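Local coordinates for protein amine oxidase (Emericella nidulans, PDB 3PGB) that probably catalyses the oxidative deamination of primary amines, relying on a copper ion and a topaquinone cofactor built into the chain, at residues L447-A452 / K469-T474; V347-F352 / F492-T497. All blocks are in the same frame, centred on the assembly; numbering follows the deposited sequence.

Contact 1 (L447-A452 / K469-T474)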
loop_
_atom_site.group_PDB
_atom_site.type_symbol
_atom_site.label_atom_id
_atom_site.label_comp_id
_atom_site.label_asym_id
_atom_site.label_seq_id
_atom_site.Cartn_x
_atom_site.Cartn_y
_atom_site.Cartn_z
ATOM N N LEU A 447 -9.080 17.230 -9.690
ATOM C CA LEU A 447 -8.057 16.728 -10.587
ATOM C C LEU A 447 -6.770 17.409 -10.182
ATOM O O LEU A 447 -6.759 18.622 -9.985
ATOM C CB LEU A 447 -8.391 17.092 -12.038
ATOM C CG LEU A 447 -9.615 16.444 -12.689
ATOM C CD1 LEU A 447 -9.898 17.074 -14.040
ATOM C CD2 LEU A 447 -9.409 14.936 -12.830
ATOM N N PHE A 448 -5.687 16.653 -10.057
ATOM C CA PHE A 448 -4.413 17.261 -9.721
ATOM C C PHE A 448 -3.214 16.367 -9.968
ATOM O O PHE A 448 -3.284 15.143 -9.833
ATOM C CB PHE A 448 -4.403 17.708 -8.252
ATOM C CG PHE A 448 -4.627 16.592 -7.274
ATOM C CD1 PHE A 448 -5.910 16.191 -6.940
ATOM C CD2 PHE A 448 -3.550 15.943 -6.683
ATOM C CE1 PHE A 448 -6.120 15.163 -6.034
ATOM C CE2 PHE A 448 -3.755 14.914 -5.778
ATOM C CZ PHE A 448 -5.041 14.525 -5.454
ATOM N N GLU A 449 -2.107 17.010 -10.320
ATOM C CA GLU A 449 -0.800 16.375 -10.266
ATOM C C GLU A 449 -0.282 16.382 -8.827
ATOM O O GLU A 449 -0.645 17.244 -8.024
ATOM C CB GLU A 449 0.193 17.099 -11.167
ATOM C CG GLU A 449 0.052 16.781 -12.631
ATOM C CD GLU A 449 1.295 17.171 -13.398
ATOM O OE1 GLU A 449 1.776 18.301 -13.185
ATOM O OE2 GLU A 449 1.804 16.351 -14.191
ATOM N N PHE A 450 0.572 15.420 -8.509
ATOM C CA PHE A 450 1.158 15.339 -7.180
ATOM C C PHE A 450 2.541 14.733 -7.286
ATOM O O PHE A 450 2.707 13.663 -7.861
ATOM C CB PHE A 450 0.267 14.500 -6.255
ATOM C CG PHE A 450 0.603 14.639 -4.800
ATOM C CD1 PHE A 450 -0.024 15.601 -4.019
ATOM C CD2 PHE A 450 1.547 13.809 -4.210
ATOM C CE1 PHE A 450 0.287 15.733 -2.674
ATOM C CE2 PHE A 450 1.864 13.935 -2.861
ATOM C CZ PHE A 450 1.233 14.894 -2.094
ATOM N N ASP A 451 3.535 15.441 -6.760
ATOM C CA ASP A 451 4.909 14.947 -6.727
ATOM C C ASP A 451 5.054 14.031 -5.521
ATOM O O ASP A 451 5.088 14.500 -4.390
ATOM C CB ASP A 451 5.891 16.113 -6.635
ATOM C CG ASP A 451 7.345 15.671 -6.692
ATOM O OD1 ASP A 451 8.228 16.549 -6.648
ATOM O OD2 ASP A 451 7.618 14.462 -6.784
ATOM N N ALA A 452 5.129 12.725 -5.776
ATOM C CA ALA A 452 5.191 11.720 -4.712
ATOM C C ALA A 452 6.384 11.963 -3.809
ATOM O O ALA A 452 7.419 12.460 -4.260
ATOM C CB ALA A 452 5.265 10.327 -5.305
ATOM N N LYS A 469 11.858 11.783 -11.038
ATOM C CA LYS A 469 10.787 12.141 -10.118
ATOM C C LYS A 469 9.551 11.295 -10.385
ATOM O O LYS A 469 9.353 10.819 -11.498
ATOM C CB LYS A 469 10.422 13.624 -10.243
ATOM C CG LYS A 469 11.540 14.593 -9.873
ATOM C CD LYS A 469 11.000 16.000 -9.569
ATOM C CE LYS A 469 11.038 16.339 -8.078
ATOM N NZ LYS A 469 10.356 15.345 -7.208
ATOM N N ASN A 470 8.734 11.110 -9.355
ATOM C CA ASN A 470 7.459 10.405 -9.480
ATOM C C ASN A 470 6.313 11.412 -9.428
ATOM O O ASN A 470 5.721 11.663 -8.366
ATOM C CB ASN A 470 7.317 9.356 -8.367
ATOM C CG ASN A 470 6.054 8.525 -8.491
ATOM O OD1 ASN A 470 5.394 8.516 -9.524
ATOM N ND2 ASN A 470 5.714 7.819 -7.427
ATOM N N VAL A 471 6.014 11.999 -10.582
ATOM C CA VAL A 471 4.891 12.917 -10.707
ATOM C C VAL A 471 3.714 12.165 -11.318
ATOM O O VAL A 471 3.835 11.608 -12.414
ATOM C CB VAL A 471 5.251 14.137 -11.572
ATOM C CG1 VAL A 471 4.080 15.109 -11.619
ATOM C CG2 VAL A 471 6.493 14.823 -11.023
ATOM N N TYR A 472 2.590 12.139 -10.602
ATOM C CA TYR A 472 1.417 11.380 -11.027
ATOM C C TYR A 472 0.128 12.207 -10.986
ATOM O O TYR A 472 0.057 13.221 -10.290
ATOM C CB TYR A 472 1.270 10.113 -10.174
ATOM C CG TYR A 472 0.991 10.345 -8.705
ATOM C CD1 TYR A 472 -0.308 10.341 -8.211
ATOM C CD2 TYR A 472 2.030 10.537 -7.802
ATOM C CE1 TYR A 472 -0.564 10.551 -6.859
ATOM C CE2 TYR A 472 1.784 10.741 -6.458
ATOM C CZ TYR A 472 0.486 10.749 -5.993
ATOM O OH TYR A 472 0.253 10.950 -4.655
ATOM N N PHE A 473 -0.881 11.748 -11.730
ATOM C CA PHE A 473 -2.172 12.434 -11.848
ATOM C C PHE A 473 -3.278 11.685 -11.100
ATOM O O PHE A 473 -3.338 10.459 -11.149
ATOM C CB PHE A 473 -2.534 12.572 -13.322
ATOM C CG PHE A 473 -3.759 13.389 -13.579
ATOM C CD1 PHE A 473 -3.685 14.770 -13.627
ATOM C CD2 PHE A 473 -4.983 12.776 -13.804
ATOM C CE1 PHE A 473 -4.817 15.533 -13.874
ATOM C CE2 PHE A 473 -6.119 13.529 -14.051
ATOM C CZ PHE A 473 -6.038 14.912 -14.088
ATOM N N THR A 474 -4.148 12.433 -10.420
ATOM C CA THR A 474 -5.234 11.864 -9.607
ATOM C C THR A 474 -6.586 12.475 -9.950
ATOM O O THR A 474 -6.703 13.689 -10.099
ATOM C CB THR A 474 -4.999 12.100 -8.083
ATOM O OG1 THR A 474 -3.837 11.381 -7.640
ATOM C CG2 THR A 474 -6.210 11.657 -7.269
HETATM O O HOH W 1 8.819 12.200 -6.542
#

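Contact 2 (V347-F352 / F492-T497)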
loop_
_atom_site.group_PDB
_atom_site.type_symbol
_atom_site.label_atom_id
_atom_site.label_comp_id
_atom_site.label_asym_id
_atom_site.label_seq_id
_atom_site.Cartn_x
_atom_site.Cartn_y
_atom_site.Cartn_z
ATOM N N VAL A 347 -10.480 14.390 -20.227
ATOM C CA VAL A 347 -9.209 14.751 -19.617
ATOM C C VAL A 347 -8.066 14.096 -20.373
ATOM O O VAL A 347 -8.171 12.932 -20.757
ATOM C CB VAL A 347 -9.162 14.265 -18.155
ATOM C CG1 VAL A 347 -7.801 14.565 -17.515
ATOM C CG2 VAL A 347 -10.299 14.889 -17.352
ATOM N N THR A 348 -6.981 14.838 -20.588
ATOM C CA THR A 348 -5.721 14.230 -21.022
ATOM C C THR A 348 -4.585 14.669 -20.106
ATOM O O THR A 348 -4.493 15.836 -19.736
ATOM C CB THR A 348 -5.353 14.539 -22.507
ATOM O OG1 THR A 348 -4.728 15.824 -22.612
ATOM C CG2 THR A 348 -6.584 14.483 -23.411
ATOM N N TRP A 349 -3.737 13.714 -19.736
ATOM C CA TRP A 349 -2.548 13.976 -18.937
ATOM C C TRP A 349 -1.393 13.157 -19.509
ATOM O O TRP A 349 -1.425 11.929 -19.492
ATOM C CB TRP A 349 -2.795 13.627 -17.461
ATOM C CG TRP A 349 -1.550 13.658 -16.594
ATOM C CD1 TRP A 349 -0.949 14.757 -16.066
ATOM C CD2 TRP A 349 -0.771 12.532 -16.167
ATOM N NE1 TRP A 349 0.159 14.390 -15.335
ATOM C CE2 TRP A 349 0.287 13.029 -15.382
ATOM C CE3 TRP A 349 -0.868 11.151 -16.371
ATOM C CZ2 TRP A 349 1.244 12.197 -14.805
ATOM C CZ3 TRP A 349 0.085 10.325 -15.797
ATOM C CH2 TRP A 349 1.126 10.850 -15.020
ATOM N N MET A 350 -0.385 13.850 -20.035
ATOM C CA MET A 350 0.804 13.205 -20.582
ATOM C C MET A 350 0.370 12.184 -21.644
ATOM O O MET A 350 -0.241 12.564 -22.642
ATOM C CB MET A 350 1.619 12.573 -19.442
ATOM C CG MET A 350 1.965 13.549 -18.325
ATOM S SD MET A 350 3.219 14.735 -18.837
ATOM C CE MET A 350 2.860 16.104 -17.733
ATOM N N ASP A 351 0.645 10.900 -21.418
ATOM C CA ASP A 351 0.275 9.840 -22.357
ATOM C C ASP A 351 -1.125 9.259 -22.141
ATOM O O ASP A 351 -1.533 8.376 -22.895
ATOM C CB ASP A 351 1.289 8.700 -22.267
ATOM C CG ASP A 351 2.668 9.099 -22.749
ATOM O OD1 ASP A 351 3.586 8.274 -22.635
ATOM O OD2 ASP A 351 2.836 10.223 -23.251
ATOM N N PHE A 352 -1.847 9.745 -21.130
ATOM C CA PHE A 352 -3.157 9.203 -20.757
ATOM C C PHE A 352 -4.299 10.103 -21.206
ATOM O O PHE A 352 -4.152 11.324 -21.293
ATOM C CB PHE A 352 -3.265 9.056 -19.235
ATOM C CG PHE A 352 -2.529 7.877 -18.674
ATOM C CD1 PHE A 352 -3.124 6.623 -18.643
ATOM C CD2 PHE A 352 -1.257 8.020 -18.154
ATOM C CE1 PHE A 352 -2.455 5.530 -18.116
ATOM C CE2 PHE A 352 -0.587 6.933 -17.627
ATOM C CZ PHE A 352 -1.190 5.686 -17.609
ATOM N N PHE A 492 -2.815 7.917 -12.048
ATOM C CA PHE A 492 -2.107 7.608 -13.284
ATOM C C PHE A 492 -0.650 8.011 -13.136
ATOM O O PHE A 492 -0.365 9.125 -12.723
ATOM C CB PHE A 492 -2.742 8.352 -14.454
ATOM C CG PHE A 492 -4.210 8.101 -14.595
ATOM C CD1 PHE A 492 -5.123 8.854 -13.881
ATOM C CD2 PHE A 492 -4.676 7.102 -15.428
ATOM C CE1 PHE A 492 -6.477 8.618 -13.995
ATOM C CE2 PHE A 492 -6.032 6.863 -15.555
ATOM C CZ PHE A 492 -6.932 7.623 -14.836
ATOM N N HIS A 493 0.264 7.112 -13.494
ATOM C CA HIS A 493 1.693 7.329 -13.288
ATOM C C HIS A 493 2.499 7.283 -14.577
ATOM O O HIS A 493 2.047 6.740 -15.587
ATOM C CB HIS A 493 2.219 6.288 -12.321
ATOM C CG HIS A 493 1.579 6.348 -10.971
ATOM N ND1 HIS A 493 0.347 5.790 -10.707
ATOM C CD2 HIS A 493 1.999 6.905 -9.810
ATOM C CE1 HIS A 493 0.037 6.000 -9.440
ATOM N NE2 HIS A 493 1.021 6.677 -8.875
ATOM N N MET A 494 3.703 7.847 -14.527
ATOM C CA MET A 494 4.563 7.960 -15.705
ATOM C C MET A 494 5.169 6.634 -16.166
ATOM O O MET A 494 5.742 6.574 -17.246
ATOM C CB MET A 494 5.680 8.978 -15.462
ATOM C CG MET A 494 5.193 10.421 -15.392
ATOM S SD MET A 494 4.385 10.949 -16.914
ATOM C CE MET A 494 5.796 11.078 -18.018
ATOM N N ASP A 495 5.035 5.580 -15.359
ATOM C CA ASP A 495 5.402 4.217 -15.783
ATOM C C ASP A 495 4.232 3.471 -16.447
ATOM O O ASP A 495 4.370 2.317 -16.842
ATOM C CB ASP A 495 5.935 3.407 -14.589
ATOM C CG ASP A 495 4.885 3.192 -13.494
ATOM O OD1 ASP A 495 5.118 2.338 -12.615
ATOM O OD2 ASP A 495 3.831 3.863 -13.507
ATOM N N GLY A 496 3.085 4.131 -16.569
ATOM C CA GLY A 496 1.915 3.536 -17.195
ATOM C C GLY A 496 0.966 2.878 -16.216
ATOM O O GLY A 496 -0.028 2.287 -16.622
ATOM N N THR A 497 1.254 2.995 -14.925
ATOM C CA THR A 497 0.466 2.322 -13.903
ATOM C C THR A 497 -0.806 3.109 -13.575
ATOM O O THR A 497 -0.754 4.304 -13.281
ATOM C CB THR A 497 1.297 2.105 -12.626
ATOM O OG1 THR A 497 2.416 1.250 -12.923
ATOM C CG2 THR A 497 0.454 1.477 -11.530
#

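Contact 1 (L447-A452 / K469-T474)
Phe450 and Tyr472 lie side by side and point the same way. CB of Phe450 sits over one face of the Tyr472 ring, 4.1 Å from its centroid, while the two ring planes meet obliquely at 50°. Tyr472 CG lies between its backbone N and carbonyl carbon (chi1 65°), which sets the base of the ring on the side of the sheet that Phe450 shares; the methyl CB of Ala452 comes to its edge, 3.7 Å from CE2. On the same face of the sheet, the branched Thr474 puts CB over the Phe448 ring, 3.9 Å from the centroid, and CG2 against CZ, whereas its OG1 bonds to Asn491. The backbone beneath is an antiparallel ladder of strands 437-451 and 464-479 in the enzyme domain: Phe448 with Thr474 and Phe450 with Tyr472 are hydrogen-bonded pairs, Glu449 with Phe473 and Asp451 with Val471 non-hydrogen-bonded ones. On the opposite face, Leu447 CD2 reaches Phe473 CZ at 3.6 Å, and Val471 CG1 touches the carboxylate of Glu449, whose salt bridge is with Arg337. Beyond Asp451 the backbone bond from Ala452 N to Asn470 O (2.9 Å) still joins the chains, and beside it Lys469, bent at chi3 and chi4, crosses Asp451 at about a right angle; NZ meets the syn lone pair of OD1 at 2.5 Å in a salt bridge. Tyr419 of the second subunit makes a cation-pi contact with Lys469.

Contact 2 (V347-F352 / F492-T497)
Met350, whose CG lies 3.8 Å from Met494 SD, occupies the second position of a type II' turn with a positive phi of 55°, a place more often taken by glycine. From there its CG also rests over the centre of the neighbouring Trp349 ring, so this one methylene touches both the indole face and the sulfur of Met494. Met494, bent at chi2 and chi3, brings SD obliquely to the six-membered ring of Trp349, 4.5 Å from its centroid, a Met-aromatic contact. The indole slides past Phe492 in the opposite direction; its CZ3 packs on Phe492 CB, and its CH2 approaches Phe492 O at 3.2 Å. Phe352 meets the other loop more broadly. Phe492 CB stands over its face, 4.1 Å from the centroid, and Phe492 CD2 touches Phe352 CD1 at 3.6 Å, the two rings being oblique to one another. At the edge of the Phe352 ring, CE2 comes 3.3 Å from His493 O, and CZ lies near Gly496 O.

Two hairpin ends thus pack together: the two-residue turn from Trp349 to Phe352, and a type I turn with a G1 bulge linking strands 486-492 and 498-504. Gly496 suits the bulge because its phi of 94° would jam a CB against the carbonyl of Asp495. Within that loop, Thr497 O accepts from both N and ND1 of His493, and an Asx turn joins Asp495 OD2 to Thr497 N. Pro320 of the second subunit packs on Met494. No hydrogen bond crosses between the segments, so their union rests on aromatic, sulfur and methylene packing, with the oxygens of His493 and Gly496 near the rim of the Phe352 ring, where they could add modest electrostatic attraction.

From the N terminus, the hairpin end at 347-352 comes first, followed about a hundred residues later by 447-452 and 469-474, and finally by 492-497. Contact 1 closes a short loop of 16 residues; contact 2 closes one of about 140 that contains all of contact 1, so the two nest without crossing. Their centres are about 10 Å apart, and they join directly: Phe473 O and Phe492 N, 2.7 Å apart, continue the ladder from strand 464-479 into strand 486-492, while Glu449 OE2 and Trp349 NE1, at 2.8 Å, link strand 437-451 to the first hairpin. Both contacts also touch the second subunit.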